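USG-1 protein homolog (Pseudomonas aeruginosa, PDB 2HJS) is probably an NAD- or NADP-dependent oxidoreductase of the aspartate-semialdehyde dehydrogenase family, acting on aldehyde or oxo groups and working as a dimer. Local coordinates at residues 89-100 with 122-130; 18-29 with 318-328. All blocks are in the same frame, centred on the assembly; numbering follows the deposited sequence.

From the N terminus, the chain forms strand 9-12 and then helix 17-28, the first partner of contact 2. It goes on through the Rossmann-like sheet, which probably binds the nucleotide, to strand 94-97, and after a short excursion containing helix 112-115 it returns as strand 127-129, which closes contact 1, a local loop of 21 residues. The chain then builds the second, six-stranded sheet, and near its C terminus helix 317-336 packs on helix 17-28. Contact 2 thus closes a loop of 288 residues in which contact 1 is nested. The two meet where L98 CD2 lies 3.7 Å from both V18 CG1 and A326 CB, so the C-terminal helix also packs against the loop after strand 94-97.

Contact 1. Residues 89-100 with 122-130; sequences RAAGCSVIDLSG and QAAPFLLSS
R89, on helix 78-90, lies over L127 of strand 127-129, which pairs in parallel with strand 94-97 at the edge of the Rossmann-like sheet. The arginine chain, bent at chi2 and chi3, runs crosswise to the leucine, and L127 CB lies under one guanidinium face, 3.6 Å from NE. In its plane, NH1 gives a nearly straight bond (170°) to P125 O, so the flat guanidinium packs its face on L127 CB while its edge donates to a loop carbonyl. G92 ends the helix in a Schellman motif, its positive phi suited to a residue without a side chain. S94 OG accepts a hydrogen bond from F126 N at 2.9 Å; with OG beside its own backbone N (chi1 -80°), the hydroxyl also lies at the edge of the phenyl ring of F126. Beyond it, backbone bonds alternate from V95 N to S130 N. V95 and L127 point the same way, side by side, and V95 CB meets L127 CD1 at 3.6 Å; both are apolar, which suits this buried face. Farther along this face the pair turns polar: S129 OG donates to backbone A107 O, and one water donates to D97 OD2 and S129 OG, 2.6 Å from each.

Contact 2. Residues 18-29 with 318-328; sequences VGEALVGLLDER and VRKGAALNAVL
L25 lays CD2 over one face of the R319 guanidinium, 3.7 Å from NH2, while its other methyl, CD1, enters the opposite helix beside A323 and L324. This is knobs-into-holes packing: L25 fills a hole made by R319, A323, L324 and V327, and in return A323 sits among V18, A21, L22 and L25. The helix axes approach to 8.6 Å and cross at -51°. A323 suits the place where the backbones come nearest, at L22, and its CB is 4.0 Å from A21 CB.

To one side of this centre V18 rests on A322, and V318 CG1 packs on A21. To the other, L22 and V327 lie alongside with their ends reversed, L22 CG 3.7 Å from V327 CG2. V327 has its CG1 anti to the backbone N (chi1 175°), which turns CG1 to R29 and leaves CG2 for L22. R29 runs square across L328, and L328 CD2 lies over its guanidinium face, 3.4 Å from NH2; its NE is paired with E331.

At the solvent-facing margin E28 and R319 meet end-on, their planes only 17° apart. NH1 of R319 binds E28 OE1 at 3.1 Å and NH2 binds OE2 at 2.9 Å, each through a syn lone pair. R319 NE turns to D292, so the arginine is shared by two carboxylates, which probably stabilises its positive charge and fixes its plane against L25. The chemistry thus implies an apolar interface with one salt bridge between the segments, E28 with R319, at its margin, which probably helps hold the arginine in place.

Contact 1. Residues 89-100 with 122-130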
ATOM      1  N   ARG A  89      15.081  28.886  22.015  1.00 53.84           N
ATOM      2  CA  ARG A  89      15.247  28.251  23.323  1.00 54.23           C
ATOM      3  C   ARG A  89      16.207  29.064  24.207  1.00 55.13           C
ATOM      4  O   ARG A  89      15.975  29.214  25.425  1.00 55.52           O
ATOM      5  CB  ARG A  89      15.666  26.772  23.235  1.00 53.79           C
ATOM      6  CG  ARG A  89      16.453  26.366  24.437  1.00 54.27           C
ATOM      7  CD  ARG A  89      16.280  24.972  24.930  1.00 53.60           C
ATOM      8  NE  ARG A  89      17.378  24.151  24.482  1.00 54.74           N
ATOM      9  CZ  ARG A  89      17.702  22.951  24.965  1.00 55.59           C
ATOM     10  NH1 ARG A  89      17.055  22.404  25.987  1.00 55.74           N
ATOM     11  NH2 ARG A  89      18.715  22.306  24.431  1.00 52.96           N
ATOM     12  N   ALA A  90      17.253  29.624  23.591  1.00 55.29           N
ATOM     13  CA  ALA A  90      18.217  30.430  24.321  1.00 55.44           C
ATOM     14  C   ALA A  90      17.487  31.618  24.957  1.00 55.76           C
ATOM     15  O   ALA A  90      17.895  32.114  26.027  1.00 55.61           O
ATOM     16  CB  ALA A  90      19.308  30.926  23.385  1.00 55.39           C
ATOM     17  N   ALA A  91      16.394  32.052  24.288  1.00 55.70           N
ATOM     18  CA  ALA A  91      15.629  33.244  24.678  1.00 55.65           C
ATOM     19  C   ALA A  91      14.648  32.919  25.836  1.00 55.85           C
ATOM     20  O   ALA A  91      13.947  33.879  26.468  1.00 56.34           O
ATOM     21  CB  ALA A  91      14.927  33.867  23.456  1.00 55.41           C
ATOM     22  N   GLY A  92      14.586  31.592  26.121  1.00 55.71           N
ATOM     23  CA  GLY A  92      13.863  31.158  27.359  1.00 55.47           C
ATOM     24  C   GLY A  92      12.599  30.431  26.979  1.00 55.31           C
ATOM     25  O   GLY A  92      11.869  29.895  27.831  1.00 56.02           O
ATOM     26  N   CYS A  93      12.373  30.363  25.671  1.00 55.30           N
ATOM     27  CA  CYS A  93      11.162  29.819  25.140  1.00 53.90           C
ATOM     28  C   CYS A  93      11.314  28.306  24.878  1.00 53.88           C
ATOM     29  O   CYS A  93      12.241  27.875  24.189  1.00 53.60           O
ATOM     30  CB  CYS A  93      10.786  30.636  23.883  1.00 54.55           C
ATOM     31  SG  CYS A  93       9.397  29.883  22.917  1.00 55.80           S
ATOM     32  N   SER A  94      10.415  27.497  25.446  1.00 52.40           N
ATOM     33  CA  SER A  94      10.458  26.064  25.247  1.00 51.65           C
ATOM     34  C   SER A  94       9.948  25.787  23.836  1.00 51.32           C
ATOM     35  O   SER A  94       9.010  26.433  23.362  1.00 51.81           O
ATOM     36  CB  SER A  94       9.573  25.345  26.259  1.00 51.32           C
ATOM     37  OG  SER A  94      10.208  25.208  27.509  1.00 52.51           O
ATOM     38  N   VAL A  95      10.561  24.836  23.156  1.00 51.01           N
ATOM     39  CA  VAL A  95      10.235  24.624  21.750  1.00 50.14           C
ATOM     40  C   VAL A  95       9.761  23.225  21.527  1.00 50.53           C
ATOM     41  O   VAL A  95      10.405  22.259  21.963  1.00 51.58           O
ATOM     42  CB  VAL A  95      11.444  24.946  20.842  1.00 50.01           C
ATOM     43  CG1 VAL A  95      11.150  24.605  19.387  1.00 47.27           C
ATOM     44  CG2 VAL A  95      11.815  26.409  20.973  1.00 48.08           C
ATOM     45  N   ILE A  96       8.637  23.101  20.831  1.00 49.91           N
ATOM     46  CA  ILE A  96       8.241  21.814  20.289  1.00 48.23           C
ATOM     47  C   ILE A  96       8.316  21.902  18.762  1.00 49.43           C
ATOM     48  O   ILE A  96       7.539  22.635  18.145  1.00 49.49           O
ATOM     49  CB  ILE A  96       6.841  21.391  20.752  1.00 48.17           C
ATOM     50  CG1 ILE A  96       6.838  21.132  22.260  1.00 46.71           C
ATOM     51  CG2 ILE A  96       6.356  20.113  20.010  1.00 45.95           C
ATOM     52  CD1 ILE A  96       5.456  21.287  22.837  1.00 47.98           C
ATOM     53  N   ASP A  97       9.259  21.170  18.166  1.00 48.35           N
ATOM     54  CA  ASP A  97       9.513  21.265  16.741  1.00 48.60           C
ATOM     55  C   ASP A  97       8.927  20.068  15.995  1.00 48.21           C
ATOM     56  O   ASP A  97       9.337  18.946  16.221  1.00 48.17           O
ATOM     57  CB  ASP A  97      11.025  21.333  16.494  1.00 49.07           C
ATOM     58  CG  ASP A  97      11.389  21.367  14.999  1.00 50.63           C
ATOM     59  OD1 ASP A  97      10.530  21.739  14.161  1.00 52.55           O
ATOM     60  OD2 ASP A  97      12.546  21.004  14.661  1.00 53.61           O
ATOM     61  N   LEU A  98       7.972  20.312  15.103  1.00 48.22           N
ATOM     62  CA  LEU A  98       7.302  19.228  14.410  1.00 48.56           C
ATOM     63  C   LEU A  98       8.059  18.781  13.138  1.00 48.71           C
ATOM     64  O   LEU A  98       7.689  17.804  12.530  1.00 48.22           O
ATOM     65  CB  LEU A  98       5.861  19.611  14.073  1.00 48.46           C
ATOM     66  CG  LEU A  98       4.844  19.794  15.242  1.00 49.85           C
ATOM     67  CD1 LEU A  98       5.014  21.106  16.091  1.00 50.11           C
ATOM     68  CD2 LEU A  98       3.465  19.776  14.702  1.00 46.63           C
ATOM     69  N   SER A  99       9.111  19.500  12.753  1.00 49.25           N
ATOM     70  CA  SER A  99       9.792  19.249  11.482  1.00 50.14           C
ATOM     71  C   SER A  99      10.889  18.198  11.634  1.00 50.78           C
ATOM     72  O   SER A  99      11.400  17.690  10.653  1.00 50.58           O
ATOM     73  CB  SER A  99      10.399  20.543  10.959  1.00 50.18           C
ATOM     74  OG  SER A  99      11.483  20.917  11.777  1.00 50.85           O
ATOM     75  N   GLY A 100      11.255  17.887  12.876  1.00 52.21           N
ATOM     76  CA  GLY A 100      12.359  16.951  13.146  1.00 52.81           C
ATOM     77  C   GLY A 100      13.755  17.421  12.749  1.00 53.44           C
ATOM     78  O   GLY A 100      14.705  16.618  12.733  1.00 53.14           O
ATOM     79  N   GLN A 122      15.271  16.276  30.880  1.00 67.39           N
ATOM     80  CA  GLN A 122      15.730  17.569  30.309  1.00 66.97           C
ATOM     81  C   GLN A 122      15.396  18.702  31.290  1.00 66.37           C
ATOM     82  O   GLN A 122      14.439  18.598  32.078  1.00 66.23           O
ATOM     83  CB  GLN A 122      15.103  17.843  28.913  1.00 67.37           C
ATOM     84  CG  GLN A 122      16.121  18.160  27.709  1.00 67.61           C
ATOM     85  CD  GLN A 122      15.469  18.775  26.391  1.00 67.24           C
ATOM     86  OE1 GLN A 122      14.432  19.478  26.439  1.00 62.67           O
ATOM     87  NE2 GLN A 122      16.130  18.542  25.232  1.00 63.08           N
ATOM     88  N   ALA A 123      16.181  19.777  31.266  1.00 65.32           N
ATOM     89  CA  ALA A 123      15.829  20.935  32.067  1.00 64.78           C
ATOM     90  C   ALA A 123      15.186  22.016  31.214  1.00 64.11           C
ATOM     91  O   ALA A 123      15.626  22.265  30.106  1.00 64.43           O
ATOM     92  CB  ALA A 123      17.048  21.482  32.812  1.00 65.28           C
ATOM     93  N   ALA A 124      14.145  22.649  31.750  1.00 63.15           N
ATOM     94  CA  ALA A 124      13.464  23.771  31.115  1.00 62.22           C
ATOM     95  C   ALA A 124      14.379  24.999  31.025  1.00 61.16           C
ATOM     96  O   ALA A 124      15.084  25.294  31.979  1.00 61.67           O
ATOM     97  CB  ALA A 124      12.225  24.132  31.931  1.00 62.69           C
ATOM     98  N   PRO A 125      14.337  25.754  29.909  1.00 59.96           N
ATOM     99  CA  PRO A 125      13.561  25.599  28.646  1.00 58.58           C
ATOM    100  C   PRO A 125      13.808  24.319  27.826  1.00 57.48           C
ATOM    101  O   PRO A 125      14.951  23.913  27.620  1.00 57.83           O
ATOM    102  CB  PRO A 125      13.941  26.840  27.830  1.00 58.78           C
ATOM    103  CG  PRO A 125      15.174  27.421  28.518  1.00 59.61           C
ATOM    104  CD  PRO A 125      15.139  27.007  29.940  1.00 58.82           C
ATOM    105  N   PHE A 126      12.727  23.687  27.367  1.00 55.49           N
ATOM    106  CA  PHE A 126      12.821  22.437  26.637  1.00 53.80           C
ATOM    107  C   PHE A 126      13.048  22.688  25.145  1.00 53.06           C
ATOM    108  O   PHE A 126      12.735  23.759  24.612  1.00 52.02           O
ATOM    109  CB  PHE A 126      11.575  21.572  26.877  1.00 53.47           C
ATOM    110  CG  PHE A 126      11.325  21.238  28.338  1.00 53.32           C
ATOM    111  CD1 PHE A 126      11.879  20.100  28.912  1.00 52.53           C
ATOM    112  CD2 PHE A 126      10.536  22.073  29.141  1.00 54.37           C
ATOM    113  CE1 PHE A 126      11.644  19.786  30.246  1.00 52.90           C
ATOM    114  CE2 PHE A 126      10.302  21.771  30.496  1.00 52.97           C
ATOM    115  CZ  PHE A 126      10.854  20.624  31.045  1.00 52.24           C
ATOM    116  N   LEU A 127      13.647  21.711  24.482  1.00 52.47           N
ATOM    117  CA  LEU A 127      13.710  21.708  23.033  1.00 52.41           C
ATOM    118  C   LEU A 127      13.494  20.278  22.552  1.00 52.68           C
ATOM    119  O   LEU A 127      14.389  19.425  22.635  1.00 52.63           O
ATOM    120  CB  LEU A 127      15.027  22.320  22.539  1.00 52.56           C
ATOM    121  CG  LEU A 127      15.363  22.180  21.047  1.00 52.90           C
ATOM    122  CD1 LEU A 127      14.263  22.760  20.147  1.00 52.07           C
ATOM    123  CD2 LEU A 127      16.715  22.817  20.733  1.00 51.89           C
ATOM    124  N   LEU A 128      12.279  20.014  22.076  1.00 52.60           N
ATOM    125  CA  LEU A 128      11.845  18.656  21.801  1.00 51.88           C
ATOM    126  C   LEU A 128      11.316  18.596  20.407  1.00 52.13           C
ATOM    127  O   LEU A 128      10.862  19.609  19.875  1.00 51.89           O
ATOM    128  CB  LEU A 128      10.713  18.259  22.750  1.00 52.08           C
ATOM    129  CG  LEU A 128      10.995  18.537  24.229  1.00 54.08           C
ATOM    130  CD1 LEU A 128       9.701  18.594  25.005  1.00 53.76           C
ATOM    131  CD2 LEU A 128      11.962  17.500  24.784  1.00 52.03           C
ATOM    132  N   SER A 129      11.352  17.396  19.824  1.00 51.86           N
ATOM    133  CA  SER A 129      10.714  17.155  18.540  1.00 52.47           C
ATOM    134  C   SER A 129       9.401  16.413  18.748  1.00 52.59           C
ATOM    135  O   SER A 129       9.294  15.506  19.579  1.00 53.14           O
ATOM    136  CB  SER A 129      11.627  16.345  17.597  1.00 51.76           C
ATOM    137  OG  SER A 129      12.788  17.087  17.252  1.00 53.36           O
ATOM    138  N   SER A 130       8.397  16.789  17.988  1.00 52.13           N
ATOM    139  CA  SER A 130       7.222  15.940  17.893  1.00 52.22           C
ATOM    140  C   SER A 130       7.352  15.155  16.568  1.00 52.48           C
ATOM    141  O   SER A 130       7.567  15.764  15.524  1.00 53.76           O
ATOM    142  CB  SER A 130       5.964  16.804  17.978  1.00 51.29           C
ATOM    143  OG  SER A 130       4.821  16.028  18.235  1.00 52.36           O
TER
HETATM  144  O   HOH W   1      13.713  18.929  15.653  1.00 56.07           O

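Contact 2. Residues 18-29 with 318-328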
ATOM      1  N   VAL A  18      -0.477  21.929   8.775  1.00 47.22           N
ATOM      2  CA  VAL A  18      -0.287  21.467  10.159  1.00 47.29           C
ATOM      3  C   VAL A  18      -0.376  22.639  11.158  1.00 47.48           C
ATOM      4  O   VAL A  18      -1.004  22.510  12.202  1.00 47.42           O
ATOM      5  CB  VAL A  18       1.037  20.695  10.360  1.00 46.90           C
ATOM      6  CG1 VAL A  18       1.247  20.417  11.822  1.00 47.53           C
ATOM      7  CG2 VAL A  18       1.019  19.375   9.538  1.00 47.27           C
ATOM      8  N   GLY A  19       0.226  23.782  10.822  1.00 47.60           N
ATOM      9  CA  GLY A  19       0.169  24.955  11.696  1.00 47.49           C
ATOM     10  C   GLY A  19      -1.253  25.403  11.951  1.00 47.88           C
ATOM     11  O   GLY A  19      -1.622  25.691  13.087  1.00 48.08           O
ATOM     12  N   GLU A  20      -2.044  25.465  10.889  1.00 48.20           N
ATOM     13  CA  GLU A  20      -3.462  25.819  10.960  1.00 49.55           C
ATOM     14  C   GLU A  20      -4.274  24.846  11.849  1.00 48.08           C
ATOM     15  O   GLU A  20      -5.119  25.264  12.652  1.00 47.08           O
ATOM     16  CB  GLU A  20      -4.041  25.816   9.537  1.00 49.20           C
ATOM     17  CG  GLU A  20      -5.325  26.596   9.342  1.00 53.33           C
ATOM     18  CD  GLU A  20      -6.081  26.221   8.051  1.00 54.47           C
ATOM     19  OE1 GLU A  20      -5.611  25.335   7.286  1.00 61.83           O
ATOM     20  OE2 GLU A  20      -7.179  26.786   7.819  1.00 60.53           O
ATOM     21  N   ALA A  21      -4.031  23.547  11.699  1.00 47.45           N
ATOM     22  CA  ALA A  21      -4.741  22.558  12.516  1.00 47.07           C
ATOM     23  C   ALA A  21      -4.343  22.759  13.971  1.00 46.58           C
ATOM     24  O   ALA A  21      -5.170  22.671  14.859  1.00 47.96           O
ATOM     25  CB  ALA A  21      -4.428  21.119  12.049  1.00 46.05           C
ATOM     26  N   LEU A  22      -3.077  23.071  14.207  1.00 46.67           N
ATOM     27  CA  LEU A  22      -2.578  23.188  15.558  1.00 47.28           C
ATOM     28  C   LEU A  22      -3.200  24.401  16.255  1.00 47.58           C
ATOM     29  O   LEU A  22      -3.569  24.319  17.426  1.00 47.78           O
ATOM     30  CB  LEU A  22      -1.052  23.246  15.553  1.00 47.26           C
ATOM     31  CG  LEU A  22      -0.356  23.033  16.899  1.00 47.71           C
ATOM     32  CD1 LEU A  22       1.042  22.537  16.645  1.00 46.92           C
ATOM     33  CD2 LEU A  22      -0.335  24.309  17.786  1.00 45.00           C
ATOM     34  N   VAL A  23      -3.352  25.513  15.528  1.00 47.34           N
ATOM     35  CA  VAL A  23      -3.995  26.705  16.075  1.00 46.49           C
ATOM     36  C   VAL A  23      -5.456  26.411  16.417  1.00 46.72           C
ATOM     37  O   VAL A  23      -5.936  26.800  17.487  1.00 48.25           O
ATOM     38  CB  VAL A  23      -3.865  27.920  15.124  1.00 46.36           C
ATOM     39  CG1 VAL A  23      -4.742  29.075  15.595  1.00 45.23           C
ATOM     40  CG2 VAL A  23      -2.382  28.355  15.020  1.00 43.92           C
ATOM     41  N   GLY A  24      -6.169  25.733  15.528  1.00 46.61           N
ATOM     42  CA  GLY A  24      -7.551  25.343  15.813  1.00 46.44           C
ATOM     43  C   GLY A  24      -7.643  24.454  17.055  1.00 46.78           C
ATOM     44  O   GLY A  24      -8.569  24.588  17.844  1.00 47.39           O
ATOM     45  N   LEU A  25      -6.687  23.547  17.232  1.00 46.41           N
ATOM     46  CA  LEU A  25      -6.662  22.697  18.421  1.00 46.67           C
ATOM     47  C   LEU A  25      -6.378  23.433  19.730  1.00 47.14           C
ATOM     48  O   LEU A  25      -6.906  23.041  20.775  1.00 46.98           O
ATOM     49  CB  LEU A  25      -5.643  21.576  18.255  1.00 46.11           C
ATOM     50  CG  LEU A  25      -6.048  20.495  17.259  1.00 47.58           C
ATOM     51  CD1 LEU A  25      -4.851  19.593  17.015  1.00 44.86           C
ATOM     52  CD2 LEU A  25      -7.274  19.701  17.736  1.00 44.94           C
ATOM     53  N   LEU A  26      -5.533  24.468  19.680  1.00 46.48           N
ATOM     54  CA  LEU A  26      -5.310  25.309  20.833  1.00 47.63           C
ATOM     55  C   LEU A  26      -6.623  25.922  21.297  1.00 47.73           C
ATOM     56  O   LEU A  26      -6.853  26.050  22.489  1.00 47.92           O
ATOM     57  CB  LEU A  26      -4.278  26.421  20.551  1.00 47.43           C
ATOM     58  CG  LEU A  26      -2.862  25.931  20.236  1.00 48.62           C
ATOM     59  CD1 LEU A  26      -1.962  27.134  19.939  1.00 48.30           C
ATOM     60  CD2 LEU A  26      -2.307  25.039  21.359  1.00 45.54           C
ATOM     61  N   ASP A  27      -7.479  26.286  20.347  1.00 47.64           N
ATOM     62  CA  ASP A  27      -8.745  26.946  20.659  1.00 47.99           C
ATOM     63  C   ASP A  27      -9.740  25.875  21.174  1.00 48.87           C
ATOM     64  O   ASP A  27     -10.278  25.994  22.285  1.00 48.08           O
ATOM     65  CB  ASP A  27      -9.226  27.631  19.387  1.00 47.87           C
ATOM     66  CG  ASP A  27     -10.525  28.384  19.559  1.00 50.34           C
ATOM     67  OD1 ASP A  27     -10.995  28.616  20.707  1.00 53.35           O
ATOM     68  OD2 ASP A  27     -11.077  28.787  18.509  1.00 51.63           O
ATOM     69  N   GLU A  28      -9.926  24.813  20.383  1.00 48.27           N
ATOM     70  CA  GLU A  28     -10.801  23.681  20.721  1.00 49.55           C
ATOM     71  C   GLU A  28     -10.575  23.083  22.109  1.00 49.29           C
ATOM     72  O   GLU A  28     -11.533  22.710  22.793  1.00 48.92           O
ATOM     73  CB  GLU A  28     -10.549  22.533  19.740  1.00 49.07           C
ATOM     74  CG  GLU A  28     -11.649  22.201  18.795  1.00 52.80           C
ATOM     75  CD  GLU A  28     -11.369  20.875  18.053  1.00 58.06           C
ATOM     76  OE1 GLU A  28     -11.049  20.945  16.831  1.00 59.72           O
ATOM     77  OE2 GLU A  28     -11.434  19.789  18.713  1.00 56.86           O
ATOM     78  N   ARG A  29      -9.300  22.924  22.472  1.00 48.85           N
ATOM     79  CA  ARG A  29      -8.915  22.245  23.696  1.00 48.41           C
ATOM     80  C   ARG A  29      -8.723  23.220  24.847  1.00 49.00           C
ATOM     81  O   ARG A  29      -8.275  22.817  25.937  1.00 48.33           O
ATOM     82  CB  ARG A  29      -7.631  21.412  23.480  1.00 48.76           C
ATOM     83  CG  ARG A  29      -7.769  20.308  22.446  1.00 48.29           C
ATOM     84  CD  ARG A  29      -6.497  19.503  22.293  1.00 47.81           C
ATOM     85  NE  ARG A  29      -6.157  18.808  23.525  1.00 48.67           N
ATOM     86  CZ  ARG A  29      -6.661  17.630  23.899  1.00 50.74           C
ATOM     87  NH1 ARG A  29      -7.500  16.955  23.120  1.00 50.66           N
ATOM     88  NH2 ARG A  29      -6.294  17.108  25.053  1.00 52.14           N
ATOM     89  N   VAL A 318      -2.546  15.200   9.448  1.00 47.74           N
ATOM     90  CA  VAL A 318      -2.454  16.615   9.786  1.00 47.28           C
ATOM     91  C   VAL A 318      -2.921  16.938  11.219  1.00 47.96           C
ATOM     92  O   VAL A 318      -2.147  17.453  12.036  1.00 47.55           O
ATOM     93  CB  VAL A 318      -3.184  17.477   8.743  1.00 47.18           C
ATOM     94  CG1 VAL A 318      -3.239  18.955   9.189  1.00 45.87           C
ATOM     95  CG2 VAL A 318      -2.470  17.343   7.378  1.00 45.18           C
ATOM     96  N   ARG A 319      -4.184  16.627  11.502  1.00 48.44           N
ATOM     97  CA  ARG A 319      -4.813  16.936  12.779  1.00 48.30           C
ATOM     98  C   ARG A 319      -4.256  16.067  13.913  1.00 48.70           C
ATOM     99  O   ARG A 319      -3.956  16.589  14.984  1.00 48.63           O
ATOM    100  CB  ARG A 319      -6.319  16.727  12.677  1.00 47.93           C
ATOM    101  CG  ARG A 319      -7.076  17.072  13.972  1.00 48.10           C
ATOM    102  CD  ARG A 319      -8.514  16.576  13.915  1.00 49.98           C
ATOM    103  NE  ARG A 319      -9.201  16.761  15.196  1.00 48.70           N
ATOM    104  CZ  ARG A 319      -9.778  17.899  15.603  1.00 50.46           C
ATOM    105  NH1 ARG A 319      -9.768  18.973  14.825  1.00 49.35           N
ATOM    106  NH2 ARG A 319     -10.366  17.961  16.798  1.00 45.74           N
ATOM    107  N   LYS A 320      -4.147  14.750  13.674  1.00 47.98           N
ATOM    108  CA  LYS A 320      -3.790  13.802  14.725  1.00 47.75           C
ATOM    109  C   LYS A 320      -2.279  13.499  14.804  1.00 47.85           C
ATOM    110  O   LYS A 320      -1.645  13.836  15.787  1.00 48.35           O
ATOM    111  CB  LYS A 320      -4.599  12.496  14.609  1.00 47.19           C
ATOM    112  CG  LYS A 320      -4.103  11.371  15.558  1.00 46.58           C
ATOM    113  CD  LYS A 320      -4.198  11.828  17.058  1.00 45.82           C
ATOM    114  CE  LYS A 320      -3.876  10.704  18.043  1.00 46.53           C
ATOM    115  NZ  LYS A 320      -4.898   9.616  18.116  1.00 46.02           N
ATOM    116  N   GLY A 321      -1.709  12.869  13.778  1.00 47.12           N
ATOM    117  CA  GLY A 321      -0.312  12.437  13.831  1.00 47.21           C
ATOM    118  C   GLY A 321       0.623  13.585  14.158  1.00 48.06           C
ATOM    119  O   GLY A 321       1.432  13.479  15.080  1.00 48.83           O
ATOM    120  N   ALA A 322       0.476  14.702  13.449  1.00 47.48           N
ATOM    121  CA  ALA A 322       1.316  15.872  13.691  1.00 47.09           C
ATOM    122  C   ALA A 322       0.757  16.779  14.805  1.00 47.74           C
ATOM    123  O   ALA A 322       1.327  16.824  15.915  1.00 48.44           O
ATOM    124  CB  ALA A 322       1.515  16.654  12.410  1.00 46.36           C
ATOM    125  N   ALA A 323      -0.341  17.486  14.522  1.00 47.02           N
ATOM    126  CA  ALA A 323      -0.807  18.594  15.386  1.00 47.59           C
ATOM    127  C   ALA A 323      -1.265  18.216  16.801  1.00 48.12           C
ATOM    128  O   ALA A 323      -0.838  18.836  17.786  1.00 48.66           O
ATOM    129  CB  ALA A 323      -1.907  19.434  14.673  1.00 45.47           C
ATOM    130  N   LEU A 324      -2.177  17.250  16.915  1.00 48.74           N
ATOM    131  CA  LEU A 324      -2.684  16.893  18.244  1.00 48.77           C
ATOM    132  C   LEU A 324      -1.568  16.317  19.105  1.00 48.98           C
ATOM    133  O   LEU A 324      -1.467  16.661  20.270  1.00 50.25           O
ATOM    134  CB  LEU A 324      -3.876  15.933  18.176  1.00 48.19           C
ATOM    135  CG  LEU A 324      -4.485  15.593  19.541  1.00 48.54           C
ATOM    136  CD1 LEU A 324      -5.007  16.861  20.251  1.00 44.90           C
ATOM    137  CD2 LEU A 324      -5.596  14.585  19.350  1.00 48.61           C
ATOM    138  N   ASN A 325      -0.698  15.483  18.542  1.00 48.83           N
ATOM    139  CA  ASN A 325       0.426  14.987  19.351  1.00 48.99           C
ATOM    140  C   ASN A 325       1.312  16.123  19.898  1.00 49.19           C
ATOM    141  O   ASN A 325       1.748  16.086  21.059  1.00 49.89           O
ATOM    142  CB  ASN A 325       1.260  13.958  18.573  1.00 48.13           C
ATOM    143  CG  ASN A 325       0.586  12.599  18.498  1.00 49.92           C
ATOM    144  OD1 ASN A 325       0.087  12.090  19.508  1.00 50.25           O
ATOM    145  ND2 ASN A 325       0.578  11.988  17.292  1.00 46.53           N
ATOM    146  N   ALA A 326       1.572  17.133  19.067  1.00 49.25           N
ATOM    147  CA  ALA A 326       2.354  18.291  19.484  1.00 49.11           C
ATOM    148  C   ALA A 326       1.638  19.044  20.622  1.00 49.14           C
ATOM    149  O   ALA A 326       2.248  19.426  21.617  1.00 49.92           O
ATOM    150  CB  ALA A 326       2.615  19.217  18.288  1.00 47.73           C
ATOM    151  N   VAL A 327       0.337  19.242  20.476  1.00 49.23           N
ATOM    152  CA  VAL A 327      -0.438  19.961  21.478  1.00 48.25           C
ATOM    153  C   VAL A 327      -0.500  19.164  22.801  1.00 48.71           C
ATOM    154  O   VAL A 327      -0.329  19.730  23.876  1.00 48.72           O
ATOM    155  CB  VAL A 327      -1.851  20.293  20.955  1.00 48.55           C
ATOM    156  CG1 VAL A 327      -2.701  20.932  22.051  1.00 45.91           C
ATOM    157  CG2 VAL A 327      -1.780  21.239  19.741  1.00 47.11           C
ATOM    158  N   LEU A 328      -0.726  17.854  22.709  1.00 48.89           N
ATOM    159  CA  LEU A 328      -0.737  16.997  23.893  1.00 48.76           C
ATOM    160  C   LEU A 328       0.570  17.098  24.677  1.00 48.94           C
ATOM    161  O   LEU A 328       0.544  17.132  25.920  1.00 49.66           O
ATOM    162  CB  LEU A 328      -1.025  15.544  23.498  1.00 48.86           C
ATOM    163  CG  LEU A 328      -2.431  15.197  22.991  1.00 48.03           C
ATOM    164  CD1 LEU A 328      -2.462  13.753  22.481  1.00 48.75           C
ATOM    165  CD2 LEU A 328      -3.468  15.385  24.081  1.00 47.83           C
TER